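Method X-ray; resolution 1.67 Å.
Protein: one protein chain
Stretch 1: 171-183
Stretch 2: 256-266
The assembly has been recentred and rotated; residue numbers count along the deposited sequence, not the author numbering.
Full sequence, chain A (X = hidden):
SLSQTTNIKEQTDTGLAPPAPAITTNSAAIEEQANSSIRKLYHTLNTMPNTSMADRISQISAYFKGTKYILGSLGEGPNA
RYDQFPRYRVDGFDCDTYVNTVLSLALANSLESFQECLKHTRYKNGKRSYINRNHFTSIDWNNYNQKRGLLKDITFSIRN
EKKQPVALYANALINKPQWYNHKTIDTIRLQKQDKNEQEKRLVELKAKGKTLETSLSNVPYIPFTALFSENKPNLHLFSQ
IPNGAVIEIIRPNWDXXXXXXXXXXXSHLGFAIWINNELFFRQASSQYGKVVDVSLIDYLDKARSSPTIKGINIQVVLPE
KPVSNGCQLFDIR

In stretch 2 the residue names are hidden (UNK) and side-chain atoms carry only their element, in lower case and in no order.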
# COMPACT_ATOMS: atom_id res chain seq x y z
N ASN A 171 6.13 16.84 2.21
CA ASN A 171 6.93 16.40 3.34
C ASN A 171 6.03 16.20 4.56
O ASN A 171 5.11 16.99 4.80
CB ASN A 171 8.00 17.42 3.70
CG ASN A 171 8.75 17.92 2.50
OD1 ASN A 171 8.77 19.13 2.23
ND2 ASN A 171 9.36 17.01 1.75
N ALA A 172 6.30 15.15 5.31
CA ALA A 172 5.68 15.02 6.62
C ALA A 172 6.78 14.57 7.55
O ALA A 172 7.61 13.76 7.18
CB ALA A 172 4.59 13.98 6.58
N LEU A 173 6.77 15.11 8.77
CA LEU A 173 7.75 14.67 9.76
C LEU A 173 7.13 13.50 10.52
O LEU A 173 6.22 13.70 11.34
CB LEU A 173 8.12 15.81 10.70
CG LEU A 173 9.25 15.45 11.66
CD1 LEU A 173 10.52 15.13 10.91
CD2 LEU A 173 9.46 16.60 12.63
N ILE A 174 7.61 12.31 10.20
CA ILE A 174 7.06 11.06 10.73
C ILE A 174 7.81 10.73 12.00
O ILE A 174 8.98 10.33 11.96
CB ILE A 174 7.20 9.85 9.75
CG1 ILE A 174 6.67 10.17 8.35
CG2 ILE A 174 6.53 8.61 10.36
CD1 ILE A 174 5.18 10.43 8.26
N ASN A 175 7.13 10.90 13.12
CA ASN A 175 7.75 10.74 14.44
C ASN A 175 7.28 9.39 14.99
O ASN A 175 6.18 9.31 15.56
CB ASN A 175 7.27 11.91 15.33
CG ASN A 175 7.94 11.92 16.71
OD1 ASN A 175 8.23 10.87 17.28
ND2 ASN A 175 8.16 13.13 17.26
N LYS A 176 8.07 8.34 14.78
CA LYS A 176 7.64 7.00 15.21
C LYS A 176 7.41 6.90 16.73
O LYS A 176 6.37 6.38 17.16
CB LYS A 176 8.59 5.92 14.71
CG LYS A 176 8.40 5.62 13.25
CD LYS A 176 9.16 4.36 12.82
CE LYS A 176 8.99 4.15 11.33
NZ LYS A 176 9.85 3.04 10.78
N PRO A 177 8.35 7.43 17.55
CA PRO A 177 8.07 7.32 18.99
C PRO A 177 6.77 7.98 19.43
O PRO A 177 6.06 7.43 20.28
CB PRO A 177 9.30 7.99 19.64
CG PRO A 177 10.39 7.78 18.63
CD PRO A 177 9.68 8.02 17.30
N GLN A 178 6.42 9.13 18.85
CA GLN A 178 5.15 9.76 19.21
C GLN A 178 3.94 8.97 18.67
O GLN A 178 2.87 8.89 19.31
CB GLN A 178 5.11 11.22 18.75
CG GLN A 178 3.98 12.00 19.42
CD GLN A 178 4.13 12.04 20.95
OE1 GLN A 178 3.45 11.31 21.65
NE2 GLN A 178 5.04 12.85 21.44
N TRP A 179 4.10 8.37 17.50
CA TRP A 179 3.04 7.53 16.95
C TRP A 179 2.81 6.33 17.89
O TRP A 179 1.67 5.99 18.22
CB TRP A 179 3.44 7.07 15.55
CG TRP A 179 2.45 6.18 14.84
CD1 TRP A 179 1.22 6.54 14.34
CD2 TRP A 179 2.66 4.81 14.47
NE1 TRP A 179 0.64 5.45 13.71
CE2 TRP A 179 1.50 4.38 13.78
CE3 TRP A 179 3.71 3.91 14.67
CZ2 TRP A 179 1.35 3.07 13.28
CZ3 TRP A 179 3.57 2.59 14.17
CH2 TRP A 179 2.39 2.19 13.49
N TYR A 180 3.90 5.72 18.36
CA TYR A 180 3.76 4.60 19.30
C TYR A 180 3.08 5.06 20.58
O TYR A 180 2.17 4.39 21.05
CB TYR A 180 5.09 3.89 19.59
CG TYR A 180 5.38 2.87 18.53
CD1 TYR A 180 6.06 3.22 17.37
CD2 TYR A 180 4.92 1.54 18.67
CE1 TYR A 180 6.31 2.28 16.38
CE2 TYR A 180 5.15 0.60 17.67
CZ TYR A 180 5.83 0.97 16.53
OH TYR A 180 6.04 0.05 15.55
N ASN A 181 3.49 6.23 21.07
CA ASN A 181 2.98 6.74 22.34
C ASN A 181 1.47 6.94 22.31
O ASN A 181 0.80 6.74 23.33
CB ASN A 181 3.69 8.04 22.72
CG ASN A 181 3.27 8.55 24.08
OD1 ASN A 181 3.37 7.84 25.10
ND2 ASN A 181 2.80 9.77 24.10
N HIS A 182 0.95 7.30 21.14
CA HIS A 182 -0.49 7.51 20.94
C HIS A 182 -1.35 6.23 20.83
O HIS A 182 -2.58 6.30 20.77
CB HIS A 182 -0.73 8.36 19.70
CG HIS A 182 -0.82 9.83 19.99
ND1 HIS A 182 0.29 10.60 20.29
CD2 HIS A 182 -1.88 10.66 20.03
CE1 HIS A 182 -0.09 11.86 20.47
NE2 HIS A 182 -1.41 11.92 20.32
N LYS A 183 -0.71 5.07 20.74
CA LYS A 183 -1.48 3.84 20.54
C LYS A 183 -2.32 3.43 21.74
O LYS A 183 -1.98 3.72 22.89
CB LYS A 183 -0.56 2.69 20.14
CG LYS A 183 0.04 2.86 18.77
CD LYS A 183 0.98 1.69 18.45
CE LYS A 183 1.39 1.68 16.96
NZ LYS A 183 0.18 1.63 16.06
N UNK A 256 -1.80 15.19 11.70
CA UNK A 256 -2.54 14.23 12.52
C UNK A 256 -1.86 14.01 13.88
O UNK A 256 -2.06 12.97 14.51
c UNK A 256 -2.73 12.90 11.77
c UNK A 256 -3.48 12.97 10.43
c UNK A 256 -3.62 11.58 9.83
c UNK A 256 -4.86 13.60 10.61
N UNK A 257 -1.09 15.00 14.32
CA UNK A 257 -0.31 14.87 15.56
C UNK A 257 -1.19 14.64 16.79
O UNK A 257 -0.87 13.80 17.65
c UNK A 257 1.81 16.17 14.97
n UNK A 257 4.50 19.50 15.59
c UNK A 257 3.97 19.19 14.41
n UNK A 257 3.08 18.20 14.30
n UNK A 257 4.33 19.88 13.33
c UNK A 257 2.62 17.38 15.41
c UNK A 257 0.56 16.09 15.81
N UNK A 258 -2.27 15.40 16.88
CA UNK A 258 -3.15 15.26 18.04
C UNK A 258 -3.87 13.93 17.98
O UNK A 258 -4.11 13.32 19.02
n UNK A 258 -6.27 15.37 21.04
c UNK A 258 -5.95 15.65 19.76
o UNK A 258 -6.55 15.16 18.80
c UNK A 258 -4.13 16.43 18.14
c UNK A 258 -4.78 16.59 19.54
N UNK A 259 -4.19 13.47 16.76
CA UNK A 259 -5.01 12.27 16.58
C UNK A 259 -4.25 10.95 16.61
O UNK A 259 -4.70 9.99 17.23
c UNK A 259 -6.14 14.68 14.32
o UNK A 259 -4.99 15.10 14.52
c UNK A 259 -5.81 12.34 15.28
n UNK A 259 -6.92 15.16 13.35
c UNK A 259 -6.74 13.56 15.17
N UNK A 260 -3.13 10.88 15.90
CA UNK A 260 -2.39 9.61 15.85
C UNK A 260 -0.95 9.75 16.32
O UNK A 260 -0.23 8.75 16.36
c UNK A 260 -3.81 8.67 13.94
c UNK A 260 -2.39 8.94 14.45
c UNK A 260 -1.35 9.13 12.11
c UNK A 260 -1.55 9.76 13.47
N UNK A 261 -0.54 10.98 16.63
CA UNK A 261 0.76 11.25 17.21
C UNK A 261 1.80 11.68 16.22
O UNK A 261 2.95 11.93 16.59
N UNK A 262 1.41 11.80 14.95
CA UNK A 262 2.36 12.20 13.92
C UNK A 262 1.69 12.90 12.74
O UNK A 262 0.52 12.66 12.46
c UNK A 262 3.20 11.00 13.42
o UNK A 262 4.22 11.46 12.53
c UNK A 262 2.33 9.95 12.72
N UNK A 263 2.43 13.79 12.09
CA UNK A 263 2.06 14.23 10.74
C UNK A 263 2.07 13.03 9.82
O UNK A 263 2.76 12.04 10.08
o UNK A 263 4.80 17.19 9.35
c UNK A 263 3.08 15.24 10.20
c UNK A 263 3.14 16.51 10.98
c UNK A 263 4.09 17.52 10.35
o UNK A 263 4.09 18.68 10.85
N UNK A 264 1.31 13.13 8.73
CA UNK A 264 1.28 12.07 7.74
C UNK A 264 1.22 12.66 6.33
O UNK A 264 0.89 13.85 6.15
c UNK A 264 1.43 8.98 7.60
c UNK A 264 -1.09 8.98 7.86
c UNK A 264 0.09 11.15 7.99
c UNK A 264 0.11 9.76 7.34
N UNK A 265 1.55 11.85 5.34
CA UNK A 265 1.67 12.35 3.96
C UNK A 265 0.84 11.60 2.91
O UNK A 265 0.56 12.16 1.84
o UNK A 265 3.24 10.07 4.39
c UNK A 265 3.90 11.05 3.94
o UNK A 265 5.15 11.04 3.82
c UNK A 265 3.15 12.34 3.53
N UNK A 266 0.50 10.35 3.18
CA UNK A 266 -0.16 9.47 2.20
C UNK A 266 -1.38 8.80 2.83
O UNK A 266 -1.26 8.18 3.90
c UNK A 266 0.83 8.40 1.64
c UNK A 266 0.10 7.45 0.67
c UNK A 266 2.07 9.07 1.01
c UNK A 266 3.09 8.05 0.57
O HOH W 1 3.98 19.04 6.75
O HOH W 2 4.99 14.83 13.44
O HOH W 3 -0.83 6.18 17.00

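Position 256 carries four carbons forked at the second, the pattern of leucine; Leu256 has no contact with stretch 1.

Position 257 has three carbons, a nitrogen, then a carbon bearing two more nitrogens: a guanidinium, hence Arg257. Its backbone O lies 3.3 Å from His182 NE2, at an angle too poor for a hydrogen bond.

Position 258 shows three carbons, the third carrying one oxygen and one nitrogen, an amide at glutamine length. CA-to-CB of Gln258 points away, and the backbone does the work: His182 NE2 donates a weak bond to Gln258 O (3.3 Å, 126°), which sits at the ring edge.

Position 259 repeats that atom set, so it is Gln259; its CA-to-CB bond points away from stretch 1.

Position 260 has four carbons forked at the first, one arm two carbons long, which defines isoleucine. Ile260 CD1 reaches Trp179 CD1 at 4.3 Å, while Ile260 O receives a CA-H...O contact from Trp179 CA (3.5 Å, 161° at H).

Position 261 has no side-chain atoms and is Gly261. Its phi of 97° would jam a CB against the preceding carbonyl, and an ideal CB would fall 2.4 Å from Gln178 O and 2.6 Å from His182 ND1. With that space empty, Gly261 CA packs over the His182 ring face, 3.4 Å from its centroid.

Position 262 bears one carbon carrying an oxygen and a carbon. The oxygen on the fork excludes valine: this is Thr262. Asn175 N donates to Thr262 OG1 (3.0 Å, 167°). Thr262 OG1 in turn donates to the backbone O of position 263 at 2.9 Å.

Position 263 has three carbons, the third with two oxygens: Glu263. Leu173 N donates to Glu263 OE1 (2.9 Å, 177°), while Glu263 OE2 forms a salt bridge with Arg257 NH2 (2.8 Å).

Position 264, four carbons forked at the second, is Leu264; its CD1 meets Ile174 CD1 at 4.1 Å.

Position 265, two carbons with two oxygens on the second, is Asp265; its CB packs 3.8 Å from Ala172 CB.

Position 266 has four carbons forked at the first, one arm two carbons long: Ile266, without contact to stretch 1.

The contact thus works in two parts. Side-chain oxygens of Thr262 and Glu263 take up backbone NH groups of Asn175 and Leu173, aided by a water linking Leu173 O to Glu263 N. Beyond them, the bare Gly261 lets the helix of stretch 1 approach to 4.4 Å between Trp179 CA and Gly261 CA.

Stretch 2 (256-266) LRQQIGTELDI
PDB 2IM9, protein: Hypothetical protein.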